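Local coordinates for dehydroquinate synthase (Thermus thermophilus, PDB 1UJN), which probably converts 3-deoxy-D-arabino-heptulosonate 7-phosphate to dehydroquinate, using NAD and a divalent metal, in the second step of chorismate biosynthesis, at residues Leu121-Gly129 against Leu203-Thr214; Glu169-Leu179 against Pro246-Leu255. All blocks are in the same frame, centred on the assembly; numbering follows the deposited sequence.

Both contacts are mainly buried, though each has partly exposed residues, and no other chain touches either; their centres lie about 13 Å apart. Contact 1 brings helix 120-126 and the turn after it, next to the N-terminal sheet, against helix 199-216. Contact 2 pairs helices 164-181 and 247-264, both of the helical C-terminal part. The contacts touch: helix 164-181 lies against both helices of contact 1, and His177 ND1 probably donates to Ala206 O. Their chemistry differs with place. Contact 1 ends in a lysine gripping backbone carbonyls and an aspartate; contact 2 combines knobs-into-holes packing with a carboxylate at a helix start and two of the three predicted zinc ligands.

Contact 1 of 2, residues Leu121-Gly129 against Leu203-Thr214; sequences LAIVDASVG and LARAVAVKVRVT
Val124, Leu203 and Ala206 form the tight end of this contact. Val124 CG2 meets Leu203 CD2 at 3.7 Å, the two side chains crossing at about a right angle, while both Val124 methyls rest on Ala206 CB. Val207 fits between Ile123 and Val128: its CG2 lies against Ile123 O and CG2, its CG1 near Ser127 OG and Val128 CG2. Ser127 OG, placed between its own backbone N and carbonyl carbon (chi1 57°), turns back to bond Ile123 O at 2.6 Å. Val128 splits its branches: CG2 faces Val211 CG2 at 3.7 Å, and CG1 slides past Thr214 OG1. The axes of segments 121-126 and 203-214 run in the same general direction, 25° apart. The contact joins the NAD-binding alpha/beta domain, here helix 120-126 and its turn, to the helical domain of the dehydroquinate synthase fold; Leu4 and Ile14 of the N-terminal sheet cover Val207. On the polar side nearer solvent, Asp125 and Lys210 are both partly exposed. Lys210 runs out fully extended, with CG and CD alongside Val128 CB, and its NZ makes three bonds. Lys210 NZ reaches Asp125 O at 2.7 Å, on a lone pair in the carbonyl plane. Lys210 NZ meets Val128 O at 3.0 Å from above the carbonyl plane, and its salt bridge to Asp125 OD1 (3.0 Å) comes from above the carboxylate, 57° out of its plane. The ammonium thus ties together the backbone at Asp125 and at Val128. With an alanine here, Asp125 would probably lose its charged mate, and the carbonyls of Asp125 and Val128 would be left without this shared donor. Asp125 also lies close to His247, a predicted zinc ligand.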
loop_
_atom_site.group_PDB
_atom_site.type_symbol
_atom_site.label_atom_id
_atom_site.label_comp_id
_atom_site.label_asym_id
_atom_site.label_seq_id
_atom_site.Cartn_x
_atom_site.Cartn_y
_atom_site.Cartn_z
ATOM N N LEU A 121 6.663 22.764 -7.814
ATOM C CA LEU A 121 5.525 21.872 -7.990
ATOM C C LEU A 121 5.426 20.901 -6.817
ATOM O O LEU A 121 4.330 20.603 -6.344
ATOM C CB LEU A 121 5.655 21.095 -9.311
ATOM C CG LEU A 121 4.526 20.115 -9.664
ATOM C CD1 LEU A 121 3.188 20.843 -9.679
ATOM C CD2 LEU A 121 4.807 19.488 -11.027
ATOM N N ALA A 122 6.567 20.407 -6.337
ATOM C CA ALA A 122 6.554 19.472 -5.216
ATOM C C ALA A 122 6.113 20.175 -3.934
ATOM O O ALA A 122 5.421 19.586 -3.105
ATOM C CB ALA A 122 7.931 18.847 -5.028
ATOM N N ILE A 123 6.513 21.434 -3.772
ATOM C CA ILE A 123 6.131 22.194 -2.590
ATOM C C ILE A 123 4.633 22.509 -2.599
ATOM O O ILE A 123 3.928 22.252 -1.625
ATOM C CB ILE A 123 6.913 23.533 -2.507
ATOM C CG1 ILE A 123 8.408 23.257 -2.322
ATOM C CG2 ILE A 123 6.377 24.385 -1.349
ATOM C CD1 ILE A 123 9.271 24.515 -2.287
ATOM N N VAL A 124 4.156 23.049 -3.716
ATOM C CA VAL A 124 2.760 23.454 -3.865
ATOM C C VAL A 124 1.755 22.321 -4.020
ATOM O O VAL A 124 0.636 22.414 -3.518
ATOM C CB VAL A 124 2.594 24.421 -5.085
ATOM C CG1 VAL A 124 1.122 24.764 -5.305
ATOM C CG2 VAL A 124 3.387 25.691 -4.842
ATOM N N ASP A 125 2.158 21.245 -4.687
ATOM C CA ASP A 125 1.236 20.152 -4.940
ATOM C C ASP A 125 1.491 18.829 -4.215
ATOM O O ASP A 125 0.555 18.209 -3.713
ATOM C CB ASP A 125 1.171 19.914 -6.451
ATOM C CG ASP A 125 0.003 19.043 -6.855
ATOM O OD1 ASP A 125 -1.125 19.306 -6.381
ATOM O OD2 ASP A 125 0.208 18.104 -7.655
ATOM N N ALA A 126 2.741 18.394 -4.150
ATOM C CA ALA A 126 3.046 17.117 -3.511
ATOM C C ALA A 126 3.065 17.081 -1.979
ATOM O O ALA A 126 3.055 15.997 -1.394
ATOM C CB ALA A 126 4.369 16.576 -4.057
ATOM N N SER A 127 3.072 18.245 -1.329
ATOM C CA SER A 127 3.120 18.310 0.133
ATOM C C SER A 127 1.825 17.930 0.841
ATOM O O SER A 127 1.833 17.655 2.044
ATOM C CB SER A 127 3.524 19.717 0.579
ATOM O OG SER A 127 2.623 20.682 0.048
ATOM N N VAL A 128 0.721 17.926 0.098
ATOM C CA VAL A 128 -0.591 17.604 0.648
ATOM C C VAL A 128 -1.314 16.579 -0.221
ATOM O O VAL A 128 -1.211 16.616 -1.447
ATOM C CB VAL A 128 -1.472 18.879 0.726
ATOM C CG1 VAL A 128 -2.830 18.555 1.327
ATOM C CG2 VAL A 128 -0.748 19.954 1.536
ATOM N N GLY A 129 -2.037 15.660 0.416
ATOM C CA GLY A 129 -2.782 14.661 -0.342
ATOM C C GLY A 129 -2.369 13.214 -0.144
ATOM O O GLY A 129 -3.170 12.299 -0.355
ATOM N N LEU A 203 4.568 30.933 -1.408
ATOM C CA LEU A 203 4.498 29.468 -1.388
ATOM C C LEU A 203 3.709 28.945 -0.195
ATOM O O LEU A 203 2.922 27.997 -0.324
ATOM C CB LEU A 203 5.908 28.865 -1.412
ATOM C CG LEU A 203 6.634 29.006 -2.760
ATOM C CD1 LEU A 203 8.053 28.479 -2.650
ATOM C CD2 LEU A 203 5.873 28.252 -3.843
ATOM N N ALA A 204 3.908 29.564 0.963
ATOM C CA ALA A 204 3.185 29.157 2.165
ATOM C C ALA A 204 1.698 29.381 1.944
ATOM O O ALA A 204 0.869 28.573 2.362
ATOM C CB ALA A 204 3.666 29.958 3.364
ATOM N N ARG A 205 1.356 30.479 1.278
ATOM C CA ARG A 205 -0.043 30.766 1.012
ATOM C C ARG A 205 -0.616 29.718 0.055
ATOM O O ARG A 205 -1.748 29.260 0.224
ATOM C CB ARG A 205 -0.198 32.171 0.415
ATOM C CG ARG A 205 -1.636 32.539 0.092
ATOM C CD ARG A 205 -1.749 33.974 -0.406
ATOM N NE ARG A 205 -1.628 34.938 0.682
ATOM C CZ ARG A 205 -2.573 35.174 1.589
ATOM N NH1 ARG A 205 -3.728 34.521 1.548
ATOM N NH2 ARG A 205 -2.361 36.064 2.547
ATOM N N ALA A 206 0.174 29.334 -0.942
ATOM C CA ALA A 206 -0.263 28.347 -1.926
ATOM C C ALA A 206 -0.549 26.996 -1.268
ATOM O O ALA A 206 -1.565 26.359 -1.549
ATOM C CB ALA A 206 0.798 28.186 -3.006
ATOM N N VAL A 207 0.346 26.558 -0.394
ATOM C CA VAL A 207 0.163 25.279 0.286
ATOM C C VAL A 207 -1.050 25.323 1.207
ATOM O O VAL A 207 -1.824 24.369 1.279
ATOM C CB VAL A 207 1.401 24.902 1.131
ATOM C CG1 VAL A 207 1.166 23.557 1.812
ATOM C CG2 VAL A 207 2.640 24.833 0.243
ATOM N N ALA A 208 -1.217 26.442 1.901
ATOM C CA ALA A 208 -2.333 26.603 2.827
ATOM C C ALA A 208 -3.683 26.396 2.144
ATOM O O ALA A 208 -4.619 25.883 2.757
ATOM C CB ALA A 208 -2.270 27.980 3.477
ATOM N N VAL A 209 -3.790 26.784 0.875
ATOM C CA VAL A 209 -5.048 26.609 0.158
ATOM C C VAL A 209 -5.369 25.134 -0.083
ATOM O O VAL A 209 -6.513 24.710 0.088
ATOM C CB VAL A 209 -5.047 27.352 -1.198
ATOM C CG1 VAL A 209 -6.337 27.055 -1.957
ATOM C CG2 VAL A 209 -4.910 28.842 -0.965
ATOM N N LYS A 210 -4.368 24.348 -0.478
ATOM C CA LYS A 210 -4.621 22.936 -0.716
ATOM C C LYS A 210 -4.929 22.239 0.599
ATOM O O LYS A 210 -5.706 21.290 0.637
ATOM C CB LYS A 210 -3.433 22.250 -1.409
ATOM C CG LYS A 210 -3.759 20.813 -1.803
ATOM C CD LYS A 210 -2.709 20.162 -2.694
ATOM C CE LYS A 210 -3.165 18.761 -3.092
ATOM N NZ LYS A 210 -2.167 18.003 -3.911
ATOM N N VAL A 211 -4.324 22.706 1.687
ATOM C CA VAL A 211 -4.596 22.101 2.984
ATOM C C VAL A 211 -6.078 22.260 3.336
ATOM O O VAL A 211 -6.739 21.292 3.712
ATOM C CB VAL A 211 -3.746 22.739 4.108
ATOM C CG1 VAL A 211 -4.240 22.256 5.469
ATOM C CG2 VAL A 211 -2.273 22.358 3.931
ATOM N N ARG A 212 -6.597 23.475 3.204
ATOM C CA ARG A 212 -7.999 23.749 3.529
ATOM C C ARG A 212 -8.988 22.940 2.701
ATOM O O ARG A 212 -9.869 22.268 3.245
ATOM C CB ARG A 212 -8.314 25.234 3.350
ATOM C CG ARG A 212 -7.656 26.146 4.366
ATOM C CD ARG A 212 -8.448 27.440 4.514
ATOM N NE ARG A 212 -8.563 28.165 3.252
ATOM C CZ ARG A 212 -7.560 28.809 2.663
ATOM N NH1 ARG A 212 -6.355 28.822 3.220
ATOM N NH2 ARG A 212 -7.761 29.440 1.513
ATOM N N VAL A 213 -8.851 23.021 1.382
ATOM C CA VAL A 213 -9.737 22.300 0.478
ATOM C C VAL A 213 -9.738 20.798 0.761
ATOM O O VAL A 213 -10.785 20.149 0.745
ATOM C CB VAL A 213 -9.318 22.519 -0.982
ATOM C CG1 VAL A 213 -10.234 21.741 -1.904
ATOM C CG2 VAL A 213 -9.353 24.003 -1.310
ATOM N N THR A 214 -8.554 20.258 1.023
ATOM C CA THR A 214 -8.396 18.840 1.295
ATOM C C THR A 214 -9.072 18.371 2.579
ATOM O O THR A 214 -9.674 17.297 2.610
ATOM C CB THR A 214 -6.906 18.470 1.354
ATOM O OG1 THR A 214 -6.317 18.685 0.065
ATOM C CG2 THR A 214 -6.727 17.014 1.757
#

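Contact 2 of 2, residues Glu169-Leu179 against Pro246-Leu255; sequences EGLVEAFKHGL and PHGMAVAYGL
Glu173 OE1 lies at the edge of the His247 ring, near its plane and 3.7 Å from His247 CD2, with carboxylate and ring planes 50° apart. Val251 CG2 sits over one face of that ring, toward the rim, while Glu173 O lies over a face of the His177 ring. Leu255 CD1 approaches the Phe175 ring obliquely, 3.9 Å from its CD2. Val172 is a knob among Gly248, Val251, Ala252 and Leu255; Leu255 answers as a knob among Val172, Phe175, Lys176 and Leu179. The axes of segments 169-179 and 247-255 cross at 38° with a closest approach of 8.2 Å; the backbones near each other at Glu169 and Gly248, where a CB on the glycine would clash with Glu169 CB. The extended Glu169 lays its carboxylate across Pro246, and its OE2 accepts from Gly248 N at 3.0 Å on the anti side, a negative group at a helix N-terminus that probably suits the helix dipole. Bent at chi2 (68°), Glu173 is gripped from above its plane by Lys176 NZ, 3.1 Å from OE2; the lysine also bonds Leu227 O. A water donates to Glu173 OE1 at 2.6 Å and lies doubtfully close to His247 NE2. The donor atoms of Glu173, His231 and His247 appear to converge on one point, consistent with the zinc site predicted for this enzyme, here without a metal modelled.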
loop_
_atom_site.group_PDB
_atom_site.type_symbol
_atom_site.label_atom_id
_atom_site.label_comp_id
_atom_site.label_asym_id
_atom_site.label_seq_id
_atom_site.Cartn_x
_atom_site.Cartn_y
_atom_site.Cartn_z
ATOM N N GLU A 169 6.545 26.279 -13.555
ATOM C CA GLU A 169 5.507 25.248 -13.614
ATOM C C GLU A 169 4.776 25.158 -12.285
ATOM O O GLU A 169 3.552 25.038 -12.245
ATOM C CB GLU A 169 6.106 23.881 -13.907
ATOM C CG GLU A 169 6.377 23.604 -15.346
ATOM C CD GLU A 169 6.710 22.145 -15.558
ATOM O OE1 GLU A 169 7.859 21.853 -15.948
ATOM O OE2 GLU A 169 5.824 21.293 -15.316
ATOM N N GLY A 170 5.542 25.198 -11.197
ATOM C CA GLY A 170 4.950 25.125 -9.874
ATOM C C GLY A 170 4.088 26.330 -9.550
ATOM O O GLY A 170 3.079 26.218 -8.847
ATOM N N LEU A 171 4.473 27.496 -10.058
ATOM C CA LEU A 171 3.696 28.694 -9.788
ATOM C C LEU A 171 2.329 28.614 -10.464
ATOM O O LEU A 171 1.391 29.279 -10.042
ATOM C CB LEU A 171 4.453 29.942 -10.249
ATOM C CG LEU A 171 5.831 30.115 -9.596
ATOM C CD1 LEU A 171 6.327 31.535 -9.817
ATOM C CD2 LEU A 171 5.744 29.820 -8.112
ATOM N N VAL A 172 2.222 27.797 -11.511
ATOM C CA VAL A 172 0.950 27.633 -12.213
ATOM C C VAL A 172 -0.046 26.945 -11.286
ATOM O O VAL A 172 -1.216 27.324 -11.221
ATOM C CB VAL A 172 1.110 26.778 -13.495
ATOM C CG1 VAL A 172 -0.266 26.423 -14.067
ATOM C CG2 VAL A 172 1.923 27.544 -14.526
ATOM N N GLU A 173 0.431 25.936 -10.565
ATOM C CA GLU A 173 -0.404 25.192 -9.637
ATOM C C GLU A 173 -0.894 26.111 -8.516
ATOM O O GLU A 173 -2.027 25.983 -8.046
ATOM C CB GLU A 173 0.389 24.028 -9.040
ATOM C CG GLU A 173 -0.398 22.730 -8.918
ATOM C CD GLU A 173 -0.731 22.114 -10.270
ATOM O OE1 GLU A 173 0.031 21.241 -10.737
ATOM O OE2 GLU A 173 -1.750 22.507 -10.871
ATOM N N ALA A 174 -0.034 27.032 -8.087
ATOM C CA ALA A 174 -0.390 27.978 -7.032
ATOM C C ALA A 174 -1.490 28.896 -7.573
ATOM O O ALA A 174 -2.463 29.211 -6.881
ATOM C CB ALA A 174 0.834 28.797 -6.630
ATOM N N PHE A 175 -1.314 29.316 -8.819
ATOM C CA PHE A 175 -2.263 30.182 -9.509
ATOM C C PHE A 175 -3.618 29.483 -9.518
ATOM O O PHE A 175 -4.657 30.101 -9.285
ATOM C CB PHE A 175 -1.787 30.411 -10.944
ATOM C CG PHE A 175 -2.654 31.347 -11.736
ATOM C CD1 PHE A 175 -2.317 32.692 -11.856
ATOM C CD2 PHE A 175 -3.803 30.884 -12.366
ATOM C CE1 PHE A 175 -3.112 33.567 -12.598
ATOM C CE2 PHE A 175 -4.608 31.749 -13.112
ATOM C CZ PHE A 175 -4.259 33.094 -13.226
ATOM N N LYS A 176 -3.594 28.185 -9.799
ATOM C CA LYS A 176 -4.807 27.376 -9.834
ATOM C C LYS A 176 -5.509 27.426 -8.471
ATOM O O LYS A 176 -6.735 27.581 -8.400
ATOM C CB LYS A 176 -4.453 25.935 -10.188
ATOM C CG LYS A 176 -5.652 25.018 -10.382
ATOM C CD LYS A 176 -5.209 23.564 -10.490
ATOM C CE LYS A 176 -4.628 23.073 -9.166
ATOM N NZ LYS A 176 -4.278 21.626 -9.215
ATOM N N HIS A 177 -4.735 27.292 -7.391
ATOM C CA HIS A 177 -5.306 27.351 -6.043
ATOM C C HIS A 177 -5.952 28.717 -5.829
ATOM O O HIS A 177 -6.956 28.839 -5.121
ATOM C CB HIS A 177 -4.230 27.151 -4.969
ATOM C CG HIS A 177 -3.605 25.792 -4.972
ATOM N ND1 HIS A 177 -2.473 25.490 -4.246
ATOM C CD2 HIS A 177 -3.950 24.655 -5.623
ATOM C CE1 HIS A 177 -2.150 24.225 -4.447
ATOM N NE2 HIS A 177 -3.028 23.696 -5.278
ATOM N N GLY A 178 -5.357 29.741 -6.436
ATOM C CA GLY A 178 -5.884 31.089 -6.316
ATOM C C GLY A 178 -7.288 31.170 -6.883
ATOM O O GLY A 178 -8.188 31.759 -6.272
ATOM N N LEU A 179 -7.481 30.571 -8.053
ATOM C CA LEU A 179 -8.787 30.569 -8.696
ATOM C C LEU A 179 -9.785 29.737 -7.890
ATOM O O LEU A 179 -10.960 30.090 -7.782
ATOM C CB LEU A 179 -8.675 30.003 -10.115
ATOM C CG LEU A 179 -7.861 30.822 -11.118
ATOM C CD1 LEU A 179 -7.774 30.068 -12.435
ATOM C CD2 LEU A 179 -8.514 32.184 -11.321
ATOM N N PRO A 246 5.275 19.484 -20.466
ATOM C CA PRO A 246 5.344 19.413 -18.999
ATOM C C PRO A 246 3.972 19.611 -18.345
ATOM O O PRO A 246 3.159 20.405 -18.817
ATOM C CB PRO A 246 6.319 20.536 -18.639
ATOM C CG PRO A 246 7.199 20.632 -19.855
ATOM C CD PRO A 246 6.201 20.508 -20.983
ATOM N N HIS A 247 3.728 18.897 -17.251
ATOM C CA HIS A 247 2.452 18.978 -16.548
ATOM C C HIS A 247 1.964 20.393 -16.258
ATOM O O HIS A 247 0.810 20.725 -16.539
ATOM C CB HIS A 247 2.528 18.209 -15.230
ATOM C CG HIS A 247 1.236 18.186 -14.477
ATOM N ND1 HIS A 247 0.138 17.470 -14.906
ATOM C CD2 HIS A 247 0.857 18.807 -13.335
ATOM C CE1 HIS A 247 -0.861 17.651 -14.061
ATOM N NE2 HIS A 247 -0.451 18.459 -13.099
ATOM N N GLY A 248 2.836 21.220 -15.687
ATOM C CA GLY A 248 2.456 22.586 -15.360
ATOM C C GLY A 248 2.044 23.403 -16.569
ATOM O O GLY A 248 1.151 24.255 -16.488
ATOM N N MET A 249 2.695 23.152 -17.700
ATOM C CA MET A 249 2.373 23.879 -18.915
ATOM C C MET A 249 0.998 23.446 -19.398
ATOM O O MET A 249 0.189 24.273 -19.823
ATOM C CB MET A 249 3.431 23.609 -19.986
ATOM C CG MET A 249 4.835 24.043 -19.579
ATOM S SD MET A 249 4.930 25.798 -19.151
ATOM C CE MET A 249 6.726 26.032 -18.999
ATOM N N ALA A 250 0.731 22.146 -19.313
ATOM C CA ALA A 250 -0.550 21.600 -19.732
ATOM C C ALA A 250 -1.668 22.194 -18.880
ATOM O O ALA A 250 -2.746 22.512 -19.386
ATOM C CB ALA A 250 -0.541 20.086 -19.598
ATOM N N VAL A 251 -1.409 22.336 -17.585
ATOM C CA VAL A 251 -2.400 22.909 -16.686
ATOM C C VAL A 251 -2.705 24.347 -17.089
ATOM O O VAL A 251 -3.868 24.753 -17.116
ATOM C CB VAL A 251 -1.911 22.892 -15.226
ATOM C CG1 VAL A 251 -2.873 23.693 -14.344
ATOM C CG2 VAL A 251 -1.825 21.451 -14.730
ATOM N N ALA A 252 -1.666 25.114 -17.409
ATOM C CA ALA A 252 -1.851 26.504 -17.811
ATOM C C ALA A 252 -2.784 26.581 -19.018
ATOM O O ALA A 252 -3.688 27.426 -19.064
ATOM C CB ALA A 252 -0.508 27.139 -18.143
ATOM N N TYR A 253 -2.557 25.699 -19.989
ATOM C CA TYR A 253 -3.388 25.650 -21.192
ATOM C C TYR A 253 -4.820 25.268 -20.813
ATOM O O TYR A 253 -5.778 25.805 -21.363
ATOM C CB TYR A 253 -2.834 24.623 -22.190
ATOM C CG TYR A 253 -1.670 25.119 -23.022
ATOM C CD1 TYR A 253 -0.469 24.406 -23.078
ATOM C CD2 TYR A 253 -1.783 26.277 -23.786
ATOM C CE1 TYR A 253 0.586 24.837 -23.885
ATOM C CE2 TYR A 253 -0.737 26.715 -24.595
ATOM C CZ TYR A 253 0.442 25.988 -24.641
ATOM O OH TYR A 253 1.461 26.409 -25.465
ATOM N N GLY A 254 -4.950 24.340 -19.867
ATOM C CA GLY A 254 -6.262 23.900 -19.419
ATOM C C GLY A 254 -7.004 25.004 -18.683
ATOM O O GLY A 254 -8.233 25.078 -18.735
ATOM N N LEU A 255 -6.255 25.867 -18.002
ATOM C CA LEU A 255 -6.856 26.980 -17.269
ATOM C C LEU A 255 -7.489 27.981 -18.226
ATOM O O LEU A 255 -8.533 28.568 -17.926
ATOM C CB LEU A 255 -5.805 27.679 -16.408
ATOM C CG LEU A 255 -5.280 26.837 -15.243
ATOM C CD1 LEU A 255 -4.233 27.623 -14.470
ATOM C CD2 LEU A 255 -6.434 26.461 -14.333
HETATM O O HOH W 1 -1.666 19.294 -11.192
#